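Local coordinates for protein G/U mismatch-specific DNA glycosylase (Deinococcus radiodurans, PDB 2C2Q) that is a mismatch-specific DNA glycosylase belonging to the uracil-DNA glycosylase superfamily, at residues S36-S39 with A40-R43; A44-N48 with P49-F53; K52-R55 with T56-A59; P103-L106 with R107-V110. The protein carries 1 engineered substitution. All coordinates share one frame; numbering follows the deposited sequence.

Contact 1. Residues S36-S39 with A40-R43; sequences SGIS and ARAR
The carbonyl oxygen of Ser36 accepts from the backbone N of Ala40 at 2.9 Å and opens the short helix 37-42, whose N-cap is Ser36 itself. The hydroxyl turns back over the first turn, with Ser36 OG 3.0 Å from Ser39 N and an N-H...O angle of 165°, a capping bond that occupies an amide left without a helical carbonyl. Two further i to i+4 bonds, from Arg41 N to Gly37 O and from Ala42 N to Ile38 O, complete the helix. Ser39 OG leaves this stretch and is hydrogen-bonded to Ala47 N in the following loop. The Arg41 chain bends at chi3 (-51°), which folds the guanidinium back over the first turn with one face above Ile38 CA. Arg41 NH2 lies 3.5 Å from Ile38 CG1. Arg41 NH1 is 3.2 Å from Gly37 O, but the angle is too poor for a hydrogen bond. The helix ends in a Schellman motif: Arg43 has positive phi (53°), the first residue to leave helical geometry. In this last turn Arg43 N donates to Ala40 O at 3.1 Å, while the methyl CB of Ala42 rests 3.4 Å from Ile38 O.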
ATOM      1  N   SER A  36       6.771   7.173  -7.415  1.00 14.56           N
ATOM      2  CA  SER A  36       7.043   8.368  -8.250  1.00 15.12           C
ATOM      3  C   SER A  36       8.551   8.572  -8.454  1.00 14.76           C
ATOM      4  O   SER A  36       9.409   8.060  -7.707  1.00 15.10           O
ATOM      5  CB  SER A  36       6.428   9.673  -7.627  1.00 13.84           C
ATOM      6  OG  SER A  36       7.207  10.015  -6.479  1.00 16.84           O
ATOM      7  N   GLY A  37       8.912   9.417  -9.438  1.00 16.76           N
ATOM      8  CA  GLY A  37      10.336   9.767  -9.585  1.00 15.65           C
ATOM      9  C   GLY A  37      10.936  10.350  -8.366  1.00 15.25           C
ATOM     10  O   GLY A  37      12.052  10.020  -7.962  1.00 17.64           O
ATOM     11  N   ILE A  38      10.197  11.242  -7.707  1.00 15.16           N
ATOM     12  CA  ILE A  38      10.724  11.822  -6.491  1.00 15.91           C
ATOM     13  C   ILE A  38      10.946  10.733  -5.411  1.00 15.74           C
ATOM     14  O   ILE A  38      11.970  10.739  -4.724  1.00 17.30           O
ATOM     15  CB  ILE A  38       9.687  12.937  -5.960  1.00 15.65           C
ATOM     16  CG1 ILE A  38       9.737  14.171  -6.910  1.00 18.02           C
ATOM     17  CG2 ILE A  38       9.977  13.344  -4.499  1.00 17.38           C
ATOM     18  CD1 ILE A  38       8.504  15.145  -6.593  1.00 18.13           C
ATOM     19  N   SER A  39       9.983   9.828  -5.258  1.00 14.82           N
ATOM     20  CA  SER A  39      10.100   8.718  -4.285  1.00 14.10           C
ATOM     21  C   SER A  39      11.328   7.808  -4.580  1.00 14.26           C
ATOM     22  O   SER A  39      12.069   7.469  -3.684  1.00 16.53           O
ATOM     23  CB  SER A  39       8.813   7.913  -4.250  1.00 14.35           C
ATOM     24  OG  SER A  39       7.763   8.750  -3.709  1.00 18.88           O
ATOM     25  N   ALA A  40      11.490   7.485  -5.844  1.00 15.37           N
ATOM     26  CA  ALA A  40      12.622   6.637  -6.293  1.00 18.52           C
ATOM     27  C   ALA A  40      13.956   7.346  -6.002  1.00 19.12           C
ATOM     28  O   ALA A  40      14.881   6.748  -5.482  1.00 18.66           O
ATOM     29  CB  ALA A  40      12.496   6.345  -7.731  1.00 17.61           C
ATOM     30  N   ARG A  41      14.056   8.636  -6.351  1.00 21.51           N
ATOM     31  CA  ARG A  41      15.271   9.397  -6.061  1.00 22.67           C
ATOM     32  C   ARG A  41      15.571   9.539  -4.605  1.00 22.52           C
ATOM     33  O   ARG A  41      16.725   9.377  -4.215  1.00 24.33           O
ATOM     34  CB  ARG A  41      15.222  10.758  -6.730  1.00 22.69           C
ATOM     35  CG  ARG A  41      15.284  10.586  -8.218  1.00 26.98           C
ATOM     36  CD  ARG A  41      15.600  11.860  -8.950  1.00 34.80           C
ATOM     37  NE  ARG A  41      14.722  12.955  -8.532  1.00 38.79           N
ATOM     38  CZ  ARG A  41      13.494  13.157  -8.998  1.00 37.44           C
ATOM     39  NH1 ARG A  41      12.963  12.336  -9.904  1.00 34.27           N
ATOM     40  NH2 ARG A  41      12.807  14.197  -8.565  1.00 36.76           N
ATOM     41  N   ALA A  42      14.535   9.763  -3.778  1.00 20.78           N
ATOM     42  CA  ALA A  42      14.686   9.823  -2.328  1.00 20.09           C
ATOM     43  C   ALA A  42      14.868   8.415  -1.686  1.00 17.64           C
ATOM     44  O   ALA A  42      15.169   8.349  -0.512  1.00 18.71           O
ATOM     45  CB  ALA A  42      13.476  10.510  -1.703  1.00 20.32           C
ATOM     46  N   ARG A  43      14.668   7.341  -2.459  1.00 18.48           N
ATOM     47  CA  ARG A  43      14.674   5.985  -1.918  1.00 19.47           C
ATOM     48  C   ARG A  43      13.685   5.942  -0.727  1.00 17.90           C
ATOM     49  O   ARG A  43      14.020   5.525   0.375  1.00 19.39           O
ATOM     50  CB  ARG A  43      16.107   5.539  -1.471  1.00 18.48           C
ATOM     51  CG  ARG A  43      16.975   5.226  -2.715  1.00 25.38           C
ATOM     52  CD  ARG A  43      18.345   4.710  -2.312  1.00 26.53           C
ATOM     53  NE  ARG A  43      19.335   4.829  -3.385  1.00 38.73           N
ATOM     54  CZ  ARG A  43      20.660   4.641  -3.232  1.00 40.78           C
ATOM     55  NH1 ARG A  43      21.181   4.313  -2.056  1.00 40.66           N
ATOM     56  NH2 ARG A  43      21.478   4.783  -4.275  1.00 45.79           N
TER

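Contact 2. Residues A44-N48 with P49-F53; sequences AYYAN and PENKF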
ATOM      1  N   ALA A  44      12.450   6.386  -0.955  1.00 16.46           N
ATOM      2  CA  ALA A  44      11.430   6.392   0.115  1.00 14.58           C
ATOM      3  C   ALA A  44      10.046   6.125  -0.534  1.00 15.09           C
ATOM      4  O   ALA A  44       9.975   5.708  -1.719  1.00 14.58           O
ATOM      5  CB  ALA A  44      11.482   7.757   0.881  1.00 15.31           C
ATOM      6  N   TYR A  45       8.959   6.347   0.224  1.00 13.08           N
ATOM      7  CA  TYR A  45       7.600   6.152  -0.303  1.00 12.23           C
ATOM      8  C   TYR A  45       6.870   7.458  -0.189  1.00 11.98           C
ATOM      9  O   TYR A  45       7.090   8.149   0.809  1.00 14.16           O
ATOM     10  CB  TYR A  45       6.855   5.081   0.496  1.00 11.85           C
ATOM     11  CG  TYR A  45       7.262   3.643   0.159  1.00  9.27           C
ATOM     12  CD1 TYR A  45       6.452   2.822  -0.655  1.00 10.61           C
ATOM     13  CD2 TYR A  45       8.472   3.127   0.655  1.00 12.14           C
ATOM     14  CE1 TYR A  45       6.854   1.456  -0.937  1.00 12.93           C
ATOM     15  CE2 TYR A  45       8.867   1.816   0.367  1.00 13.55           C
ATOM     16  CZ  TYR A  45       8.046   0.997  -0.426  1.00 10.27           C
ATOM     17  OH  TYR A  45       8.418  -0.322  -0.682  1.00 12.60           O
ATOM     18  N   TYR A  46       5.970   7.696  -1.150  1.00 13.37           N
ATOM     19  CA  TYR A  46       5.046   8.863  -1.189  1.00 14.39           C
ATOM     20  C   TYR A  46       5.800  10.120  -0.774  1.00 16.12           C
ATOM     21  O   TYR A  46       5.360  10.862   0.159  1.00 16.06           O
ATOM     22  CB  TYR A  46       3.846   8.577  -0.263  1.00 14.27           C
ATOM     23  CG  TYR A  46       3.154   7.294  -0.618  1.00 13.27           C
ATOM     24  CD1 TYR A  46       2.275   7.207  -1.735  1.00 12.92           C
ATOM     25  CD2 TYR A  46       3.380   6.149   0.136  1.00 15.39           C
ATOM     26  CE1 TYR A  46       1.673   6.002  -2.071  1.00 12.53           C
ATOM     27  CE2 TYR A  46       2.778   4.926  -0.173  1.00 13.48           C
ATOM     28  CZ  TYR A  46       1.925   4.834  -1.293  1.00 11.47           C
ATOM     29  OH  TYR A  46       1.318   3.664  -1.652  1.00 12.78           O
ATOM     30  N   ALA A  47       6.953  10.338  -1.443  1.00 15.72           N
ATOM     31  CA  ALA A  47       7.868  11.406  -1.087  1.00 17.54           C
ATOM     32  C   ALA A  47       7.553  12.769  -1.739  1.00 19.18           C
ATOM     33  O   ALA A  47       8.165  13.778  -1.363  1.00 20.41           O
ATOM     34  CB  ALA A  47       9.361  10.994  -1.361  1.00 16.26           C
ATOM     35  N   ASN A  48       6.672  12.787  -2.738  1.00 19.34           N
ATOM     36  CA  ASN A  48       6.230  14.049  -3.353  1.00 19.66           C
ATOM     37  C   ASN A  48       5.546  14.819  -2.237  1.00 21.18           C
ATOM     38  O   ASN A  48       4.636  14.326  -1.574  1.00 19.49           O
ATOM     39  CB  ASN A  48       5.279  13.789  -4.504  1.00 19.46           C
ATOM     40  CG  ASN A  48       4.730  15.076  -5.115  1.00 19.38           C
ATOM     41  OD1 ASN A  48       4.489  16.051  -4.399  1.00 24.85           O
ATOM     42  ND2 ASN A  48       4.539  15.078  -6.414  1.00 19.94           N
ATOM     43  N   PRO A  49       6.045  16.015  -1.969  1.00 23.43           N
ATOM     44  CA  PRO A  49       5.593  16.743  -0.793  1.00 23.66           C
ATOM     45  C   PRO A  49       4.096  17.097  -0.845  1.00 21.59           C
ATOM     46  O   PRO A  49       3.534  17.373   0.193  1.00 23.81           O
ATOM     47  CB  PRO A  49       6.424  18.028  -0.823  1.00 24.62           C
ATOM     48  CG  PRO A  49       7.570  17.732  -1.716  1.00 26.97           C
ATOM     49  CD  PRO A  49       7.080  16.732  -2.749  1.00 24.04           C
ATOM     50  N   GLU A  50       3.468  17.088  -2.024  1.00 22.19           N
ATOM     51  CA  GLU A  50       2.009  17.354  -2.161  1.00 21.63           C
ATOM     52  C   GLU A  50       1.161  16.061  -2.109  1.00 21.39           C
ATOM     53  O   GLU A  50      -0.081  16.102  -2.212  1.00 21.72           O
ATOM     54  CB  GLU A  50       1.726  18.099  -3.454  1.00 24.05           C
ATOM     55  CG  GLU A  50       2.409  19.459  -3.487  1.00 26.03           C
ATOM     56  CD  GLU A  50       2.021  20.259  -4.707  1.00 27.69           C
ATOM     57  OE1 GLU A  50       2.333  19.813  -5.837  1.00 24.96           O
ATOM     58  OE2 GLU A  50       1.394  21.337  -4.536  1.00 30.00           O
ATOM     59  N   ASN A  51       1.830  14.899  -2.060  1.00 18.30           N
ATOM     60  CA  ASN A  51       1.124  13.647  -1.913  1.00 16.62           C
ATOM     61  C   ASN A  51       0.605  13.590  -0.477  1.00 15.92           C
ATOM     62  O   ASN A  51       1.377  13.838   0.448  1.00 17.34           O
ATOM     63  CB  ASN A  51       2.062  12.426  -2.195  1.00 14.78           C
ATOM     64  CG  ASN A  51       1.263  11.144  -2.278  1.00 15.46           C
ATOM     65  OD1 ASN A  51       0.638  10.746  -1.288  1.00 15.57           O
ATOM     66  ND2 ASN A  51       1.218  10.513  -3.462  1.00 15.35           N
ATOM     67  N   LYS A  52      -0.685  13.262  -0.281  1.00 17.84           N
ATOM     68  CA  LYS A  52      -1.339  13.353   1.055  1.00 18.32           C
ATOM     69  C   LYS A  52      -1.118  12.099   1.931  1.00 17.24           C
ATOM     70  O   LYS A  52      -1.633  12.020   3.037  1.00 15.13           O
ATOM     71  CB  LYS A  52      -2.884  13.516   0.921  1.00 20.12           C
ATOM     72  CG  LYS A  52      -3.321  14.670   0.060  1.00 23.95           C
ATOM     73  CD  LYS A  52      -4.877  14.854   0.160  1.00 23.61           C
ATOM     74  CE  LYS A  52      -5.466  14.541  -1.188  1.00 30.32           C
ATOM     75  NZ  LYS A  52      -5.078  15.547  -2.188  1.00 35.80           N
ATOM     76  N   PHE A  53      -0.350  11.086   1.442  1.00 13.37           N
ATOM     77  CA  PHE A  53      -0.288   9.827   2.158  1.00 12.89           C
ATOM     78  C   PHE A  53       0.159   9.969   3.638  1.00 12.88           C
ATOM     79  O   PHE A  53      -0.539   9.428   4.527  1.00 14.80           O
ATOM     80  CB  PHE A  53       0.729   8.929   1.436  1.00 13.06           C
ATOM     81  CG  PHE A  53       0.872   7.557   2.053  1.00 12.89           C
ATOM     82  CD1 PHE A  53       0.009   6.513   1.740  1.00 13.34           C
ATOM     83  CD2 PHE A  53       1.983   7.283   2.892  1.00 14.16           C
ATOM     84  CE1 PHE A  53       0.209   5.227   2.300  1.00 14.47           C
ATOM     85  CE2 PHE A  53       2.153   6.013   3.442  1.00 13.51           C
ATOM     86  CZ  PHE A  53       1.285   5.012   3.164  1.00 11.99           C
TER
HETATM   87  O   HOH W   1       2.665  11.516   1.470  1.00 21.42           O
HETATM   88  O   HOH W   2       4.627  18.413  -5.620  1.00 31.40           O
HETATM   89  O   HOH W   3       3.314  17.523  -7.194  1.00 34.58           O
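Tyr46 meets Phe53 ring to ring, a face-to-face stack with centroids 3.9 Å apart and planes inclined by 17°. The overlap is close: Tyr46 CD2 sits over the centre of the Phe53 ring, 3.3 Å from Phe53 CD2, and Phe53 CD1 in turn lies over the middle of the tyrosine. The Phe53 ring is brought against the tyrosine face by a chi1 of -178°, which sets CG opposite the backbone N. At the tyrosine's edge, near its plane, Asn51 ND2 approaches CD1 with the amide turned 54° from the ring. The phenol OH reaches beyond the loop to Thr121 OG1, and an acetate ion lies close to this side chain. A water sits within bonding distance of both Tyr46 O and Asn51 O and bridges the two carbonyls, though it need not donate to both at once. Asn48 then starts a type I beta turn, its backbone O accepting from Asn51 N at 2.9 Å. Asn48 OD1 takes Glu50 N at 2.8 Å, an Asx turn, so side chain and carbonyl each hold one amide. Two waters link the Asn48 amide to Glu50 OE1, one through OD1 and the other through ND2. At the far end Asn51 OD1 accepts from Phe53 N at 2.9 Å, in the carbonyl plane, and also bonds Thr160 OG1. The arrangement is that of a type I turn followed by an Asx turn at Asn51, whose capping bond leads into helix 53-59.

Contact 3. Residues K52-R55 with T56-A59; sequences KFWR and TLHA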
ATOM      1  N   LYS A  52      -0.685  13.262  -0.281  1.00 17.84           N
ATOM      2  CA  LYS A  52      -1.339  13.353   1.055  1.00 18.32           C
ATOM      3  C   LYS A  52      -1.118  12.099   1.931  1.00 17.24           C
ATOM      4  O   LYS A  52      -1.633  12.020   3.037  1.00 15.13           O
ATOM      5  CB  LYS A  52      -2.884  13.516   0.921  1.00 20.12           C
ATOM      6  CG  LYS A  52      -3.321  14.670   0.060  1.00 23.95           C
ATOM      7  CD  LYS A  52      -4.877  14.854   0.160  1.00 23.61           C
ATOM      8  CE  LYS A  52      -5.466  14.541  -1.188  1.00 30.32           C
ATOM      9  NZ  LYS A  52      -5.078  15.547  -2.188  1.00 35.80           N
ATOM     10  N   PHE A  53      -0.350  11.086   1.442  1.00 13.37           N
ATOM     11  CA  PHE A  53      -0.288   9.827   2.158  1.00 12.89           C
ATOM     12  C   PHE A  53       0.159   9.969   3.638  1.00 12.88           C
ATOM     13  O   PHE A  53      -0.539   9.428   4.527  1.00 14.80           O
ATOM     14  CB  PHE A  53       0.729   8.929   1.436  1.00 13.06           C
ATOM     15  CG  PHE A  53       0.872   7.557   2.053  1.00 12.89           C
ATOM     16  CD1 PHE A  53       0.009   6.513   1.740  1.00 13.34           C
ATOM     17  CD2 PHE A  53       1.983   7.283   2.892  1.00 14.16           C
ATOM     18  CE1 PHE A  53       0.209   5.227   2.300  1.00 14.47           C
ATOM     19  CE2 PHE A  53       2.153   6.013   3.442  1.00 13.51           C
ATOM     20  CZ  PHE A  53       1.285   5.012   3.164  1.00 11.99           C
ATOM     21  N   TRP A  54       1.317  10.575   3.902  1.00 15.16           N
ATOM     22  CA  TRP A  54       1.886  10.661   5.278  1.00 15.78           C
ATOM     23  C   TRP A  54       0.966  11.454   6.244  1.00 16.79           C
ATOM     24  O   TRP A  54       0.661  10.965   7.335  1.00 18.25           O
ATOM     25  CB  TRP A  54       3.298  11.170   5.291  1.00 15.68           C
ATOM     26  CG  TRP A  54       4.210  10.217   4.569  1.00 13.10           C
ATOM     27  CD1 TRP A  54       4.814  10.438   3.388  1.00 16.35           C
ATOM     28  CD2 TRP A  54       4.552   8.851   4.963  1.00 17.97           C
ATOM     29  NE1 TRP A  54       5.559   9.329   3.010  1.00 13.80           N
ATOM     30  CE2 TRP A  54       5.382   8.323   3.923  1.00 14.62           C
ATOM     31  CE3 TRP A  54       4.217   8.020   6.054  1.00 16.36           C
ATOM     32  CZ2 TRP A  54       5.963   7.049   3.995  1.00 16.47           C
ATOM     33  CZ3 TRP A  54       4.768   6.722   6.111  1.00 17.74           C
ATOM     34  CH2 TRP A  54       5.630   6.255   5.076  1.00 13.10           C
ATOM     35  N   ARG A  55       0.431  12.552   5.732  1.00 17.92           N
ATOM     36  CA  ARG A  55      -0.618  13.339   6.476  1.00 20.58           C
ATOM     37  C   ARG A  55      -1.810  12.438   6.790  1.00 19.41           C
ATOM     38  O   ARG A  55      -2.305  12.421   7.930  1.00 19.76           O
ATOM     39  CB  ARG A  55      -1.079  14.482   5.593  1.00 20.14           C
ATOM     40  CG  ARG A  55      -2.166  15.429   6.133  1.00 27.35           C
ATOM     41  CD  ARG A  55      -2.328  16.616   5.105  1.00 28.30           C
ATOM     42  NE  ARG A  55      -1.134  16.618   4.220  1.00 38.77           N
ATOM     43  CZ  ARG A  55      -1.121  16.937   2.921  1.00 43.43           C
ATOM     44  NH1 ARG A  55      -2.236  17.358   2.306  1.00 41.83           N
ATOM     45  NH2 ARG A  55       0.025  16.865   2.232  1.00 43.42           N
ATOM     46  N   THR A  56      -2.304  11.704   5.782  1.00 17.88           N
ATOM     47  CA  THR A  56      -3.471  10.883   5.937  1.00 18.46           C
ATOM     48  C   THR A  56      -3.270   9.789   6.977  1.00 18.22           C
ATOM     49  O   THR A  56      -4.095   9.602   7.860  1.00 19.10           O
ATOM     50  CB  THR A  56      -3.964  10.318   4.552  1.00 17.56           C
ATOM     51  OG1 THR A  56      -4.261  11.425   3.658  1.00 20.47           O
ATOM     52  CG2 THR A  56      -5.231   9.458   4.684  1.00 19.41           C
ATOM     53  N   LEU A  57      -2.141   9.070   6.933  1.00 17.87           N
ATOM     54  CA  LEU A  57      -1.927   8.091   8.002  1.00 18.56           C
ATOM     55  C   LEU A  57      -2.020   8.705   9.412  1.00 17.50           C
ATOM     56  O   LEU A  57      -2.522   8.033  10.305  1.00 19.25           O
ATOM     57  CB  LEU A  57      -0.537   7.438   7.874  1.00 17.29           C
ATOM     58  CG  LEU A  57      -0.214   6.590   6.635  1.00 20.51           C
ATOM     59  CD1 LEU A  57       0.984   5.687   6.844  1.00 16.67           C
ATOM     60  CD2 LEU A  57      -1.260   5.901   5.864  1.00 17.89           C
ATOM     61  N   HIS A  58      -1.457   9.896   9.595  1.00 20.09           N
ATOM     62  CA  HIS A  58      -1.508  10.634  10.889  1.00 21.99           C
ATOM     63  C   HIS A  58      -2.972  11.007  11.199  1.00 22.97           C
ATOM     64  O   HIS A  58      -3.471  10.728  12.314  1.00 23.88           O
ATOM     65  CB  HIS A  58      -0.678  11.877  10.824  1.00 23.48           C
ATOM     66  CG  HIS A  58      -0.615  12.616  12.127  1.00 24.86           C
ATOM     67  ND1 HIS A  58      -0.345  13.970  12.201  1.00 29.44           N
ATOM     68  CD2 HIS A  58      -0.753  12.177  13.400  1.00 25.69           C
ATOM     69  CE1 HIS A  58      -0.342  14.334  13.475  1.00 27.03           C
ATOM     70  NE2 HIS A  58      -0.583  13.267  14.222  1.00 24.37           N
ATOM     71  N   ALA A  59      -3.651  11.580  10.194  1.00 24.25           N
ATOM     72  CA  ALA A  59      -5.040  12.090  10.329  1.00 24.44           C
ATOM     73  C   ALA A  59      -5.958  11.006  10.853  1.00 24.64           C
ATOM     74  O   ALA A  59      -6.835  11.293  11.714  1.00 25.14           O
ATOM     75  CB  ALA A  59      -5.592  12.594   8.986  1.00 24.78           C
TER
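At the first turn of helix 53-59, Lys52 O is held by two donors from Thr56, the backbone N and the hydroxyl OG1, both at 2.8 Å. The amide comes almost straight on to the carbonyl, whereas the hydroxyl sits above its plane, 50° out of it. A chi1 of -59° places Thr56 OG1 on the side of its own backbone N, facing back down the helix to that oxygen, and the bond occupies the hydroxyl of a buried threonine. The other backbone bonds follow the same i to i+4 pattern: Leu57 N to Phe53 O at 2.9 Å, Ala59 N to Arg55 O at 2.8 Å, and a longer one from His58 N to Trp54 O at 3.3 Å. Apolar packing centres on Leu57. The methyl Leu57 CD2 makes a CH-pi contact over one face of the Phe53 ring, 4.0 Å from the centroid and 20° off the normal. Its sister Leu57 CD1 reaches Phe53 CE2 at 3.6 Å and also touches Trp54 CZ3, with the leucine and tryptophan side chains running alongside one another. Both branches of the leucine therefore bear on aromatic carbon. Among the flat groups, the indole turns a face to Phe53 CD2, while its NE1 bonds to Tyr45 O. The bent Arg55 chain lays one face of its guanidinium above Lys52 CA. Lys52 NZ is hydrogen-bonded to His165 ND1. On its inner side helix 53-59 packs against strand 28-32, where Phe53 and Leu57 both touch Leu30, and against helix 171-188, where Thr56 and Leu57 meet Trp173.

Contact 4. Residues P103-L106 with R107-V110; sequences PDEL and RRKV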
ATOM      1  N   PRO A 103       2.029  -8.127 -10.124  1.00 20.61           N
ATOM      2  CA  PRO A 103       1.057  -8.516  -9.107  1.00 21.48           C
ATOM      3  C   PRO A 103       1.316  -9.976  -8.616  1.00 22.02           C
ATOM      4  O   PRO A 103       0.890 -10.343  -7.522  1.00 22.57           O
ATOM      5  CB  PRO A 103      -0.310  -8.406  -9.826  1.00 21.52           C
ATOM      6  CG  PRO A 103      -0.011  -8.447 -11.297  1.00 20.62           C
ATOM      7  CD  PRO A 103       1.389  -7.879 -11.433  1.00 22.17           C
ATOM      8  N   ASP A 104       2.019 -10.755  -9.437  1.00 24.25           N
ATOM      9  CA  ASP A 104       2.425 -12.119  -9.143  1.00 25.49           C
ATOM     10  C   ASP A 104       3.443 -12.137  -8.012  1.00 24.47           C
ATOM     11  O   ASP A 104       3.236 -12.834  -7.039  1.00 23.18           O
ATOM     12  CB  ASP A 104       2.946 -12.826 -10.410  1.00 27.18           C
ATOM     13  CG  ASP A 104       4.151 -12.127 -11.054  1.00 30.53           C
ATOM     14  OD1 ASP A 104       4.074 -10.882 -11.288  1.00 30.89           O
ATOM     15  OD2 ASP A 104       5.214 -12.729 -11.365  1.00 36.01           O
ATOM     16  N   GLU A 105       4.477 -11.292  -8.101  1.00 22.38           N
ATOM     17  CA  GLU A 105       5.420 -11.104  -6.986  1.00 22.02           C
ATOM     18  C   GLU A 105       4.746 -10.553  -5.736  1.00 20.32           C
ATOM     19  O   GLU A 105       5.089 -10.949  -4.625  1.00 19.70           O
ATOM     20  CB  GLU A 105       6.589 -10.216  -7.414  1.00 22.02           C
ATOM     21  CG  GLU A 105       7.523 -10.884  -8.418  1.00 26.72           C
ATOM     22  CD  GLU A 105       8.748 -10.072  -8.728  1.00 32.36           C
ATOM     23  OE1 GLU A 105       8.666  -8.817  -8.807  1.00 29.36           O
ATOM     24  OE2 GLU A 105       9.813 -10.700  -8.901  1.00 32.39           O
ATOM     25  N   LEU A 106       3.775  -9.652  -5.907  1.00 18.54           N
ATOM     26  CA  LEU A 106       3.006  -9.147  -4.766  1.00 18.37           C
ATOM     27  C   LEU A 106       2.285 -10.327  -4.094  1.00 19.00           C
ATOM     28  O   LEU A 106       2.320 -10.473  -2.897  1.00 16.63           O
ATOM     29  CB  LEU A 106       1.965  -8.109  -5.224  1.00 18.94           C
ATOM     30  CG  LEU A 106       0.946  -7.599  -4.204  1.00 16.40           C
ATOM     31  CD1 LEU A 106       1.653  -7.038  -2.957  1.00 19.31           C
ATOM     32  CD2 LEU A 106       0.079  -6.536  -4.914  1.00 16.92           C
ATOM     33  N   ARG A 107       1.609 -11.131  -4.906  1.00 20.09           N
ATOM     34  CA  ARG A 107       0.806 -12.221  -4.346  1.00 21.61           C
ATOM     35  C   ARG A 107       1.668 -13.196  -3.588  1.00 22.10           C
ATOM     36  O   ARG A 107       1.279 -13.626  -2.516  1.00 21.50           O
ATOM     37  CB  ARG A 107       0.030 -12.886  -5.454  1.00 22.84           C
ATOM     38  CG  ARG A 107      -1.290 -12.170  -5.794  1.00 25.10           C
ATOM     39  CD  ARG A 107      -1.978 -12.807  -7.043  1.00 25.06           C
ATOM     40  NE  ARG A 107      -3.188 -12.102  -7.499  1.00 30.09           N
ATOM     41  CZ  ARG A 107      -4.405 -12.238  -6.979  1.00 32.38           C
ATOM     42  NH1 ARG A 107      -4.622 -13.050  -5.935  1.00 34.03           N
ATOM     43  NH2 ARG A 107      -5.426 -11.534  -7.486  1.00 31.72           N
ATOM     44  N   ARG A 108       2.856 -13.495  -4.095  1.00 21.94           N
ATOM     45  CA  ARG A 108       3.804 -14.368  -3.363  1.00 24.09           C
ATOM     46  C   ARG A 108       4.226 -13.808  -2.008  1.00 21.70           C
ATOM     47  O   ARG A 108       4.327 -14.536  -1.031  1.00 20.31           O
ATOM     48  CB  ARG A 108       5.038 -14.654  -4.187  1.00 22.58           C
ATOM     49  CG  ARG A 108       4.739 -15.516  -5.390  1.00 29.03           C
ATOM     50  CD  ARG A 108       5.844 -15.512  -6.489  1.00 29.52           C
ATOM     51  NE  ARG A 108       7.183 -15.846  -6.006  1.00 37.65           N
ATOM     52  CZ  ARG A 108       8.257 -15.068  -6.159  1.00 43.39           C
ATOM     53  NH1 ARG A 108       8.145 -13.894  -6.792  1.00 45.98           N
ATOM     54  NH2 ARG A 108       9.447 -15.457  -5.679  1.00 43.45           N
ATOM     55  N   LYS A 109       4.468 -12.495  -1.958  1.00 18.64           N
ATOM     56  CA  LYS A 109       4.765 -11.845  -0.721  1.00 16.80           C
ATOM     57  C   LYS A 109       3.579 -11.935   0.276  1.00 17.24           C
ATOM     58  O   LYS A 109       3.778 -12.083   1.446  1.00 17.99           O
ATOM     59  CB  LYS A 109       5.156 -10.380  -0.988  1.00 16.80           C
ATOM     60  CG  LYS A 109       6.485 -10.232  -1.747  1.00 15.51           C
ATOM     61  CD  LYS A 109       6.628  -8.794  -2.294  1.00 16.63           C
ATOM     62  CE  LYS A 109       7.725  -8.737  -3.283  1.00 16.46           C
ATOM     63  NZ  LYS A 109       7.838  -7.351  -3.927  1.00 15.53           N
ATOM     64  N   VAL A 110       2.357 -11.712  -0.204  1.00 17.68           N
ATOM     65  CA  VAL A 110       1.209 -11.700   0.670  1.00 19.31           C
ATOM     66  C   VAL A 110       1.026 -13.097   1.295  1.00 20.52           C
ATOM     67  O   VAL A 110       0.694 -13.209   2.463  1.00 20.55           O
ATOM     68  CB  VAL A 110      -0.035 -11.269  -0.077  1.00 19.56           C
ATOM     69  CG1 VAL A 110      -1.269 -11.422   0.797  1.00 18.39           C
ATOM     70  CG2 VAL A 110       0.097  -9.788  -0.471  1.00 18.55           C
TER
HETATM   71  O   HOH W   4       7.944  -7.000  -7.203  1.00 19.46           O
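Helix 103-113 supplies both halves of this contact, two consecutive turns in which four i to i+4 backbone bonds run from Arg107 N to Pro103 O (2.8 Å) through to Val110 N to Leu106 O (3.0 Å). Glu105 and Arg108 run alongside each other in the same direction. Glu105 CG meets the guanidinium at its edge, close to its plane and 3.5 Å from Arg108 NH1. The charged ends stay apart, with Glu105 OE2 4.2 Å from Arg108 NH1, too far for a salt bridge; the carboxylate instead pairs through OE1 with Arg88 NH1. Between Glu105 and Lys109 a water mediates, donating to Glu105 OE1 at 2.5 Å and accepting a weak bond from Lys109 NZ, whose salt-bridge partner is Asp20. Extended Lys109 passes CG, CD and CE over Glu105 O, CG coming within 3.3 Å. On its sheet-facing side, Leu106 touches Thr83 of strand 80-84 and Phe120 of strand 117-120, and Val110 touches Val118, so the helix packs across parallel strands of the mixed sheet. Leu106 and Val110 cross at a slant, CD1 to CG2 4.0 Å; a chi1 of 173° at Val110 leaves CG2 on the side of its own N, 3.4 Å from Leu106 O. Asp104 OD2 forms a salt bridge with Arg102 NH2. The extended Arg107 chain passes Pro103 O with CG and CD, and its NH2 bonds Thr129 O.

In the fold
Contacts 1, 2 and 3 follow one another along the chain: helix 37-42, its trailing loop and helix 53-59. Contact 1 touches contact 2 through Ser39 OG and Ala47 N, and contact 2 shares Lys52 and Phe53 with contact 3. Contacts 1 and 2 lie at the surface; contact 1 rests on helix capping, contact 2 on turn bonds, waters and an aromatic stack. Contact 3 is buried and relies on leucine-aromatic packing. Contact 4 is partly buried and stands apart, its centre about 25 Å from that of contact 3, on the opposite side of the chain's centre; it combines an apolar face toward the sheet with charged side chains.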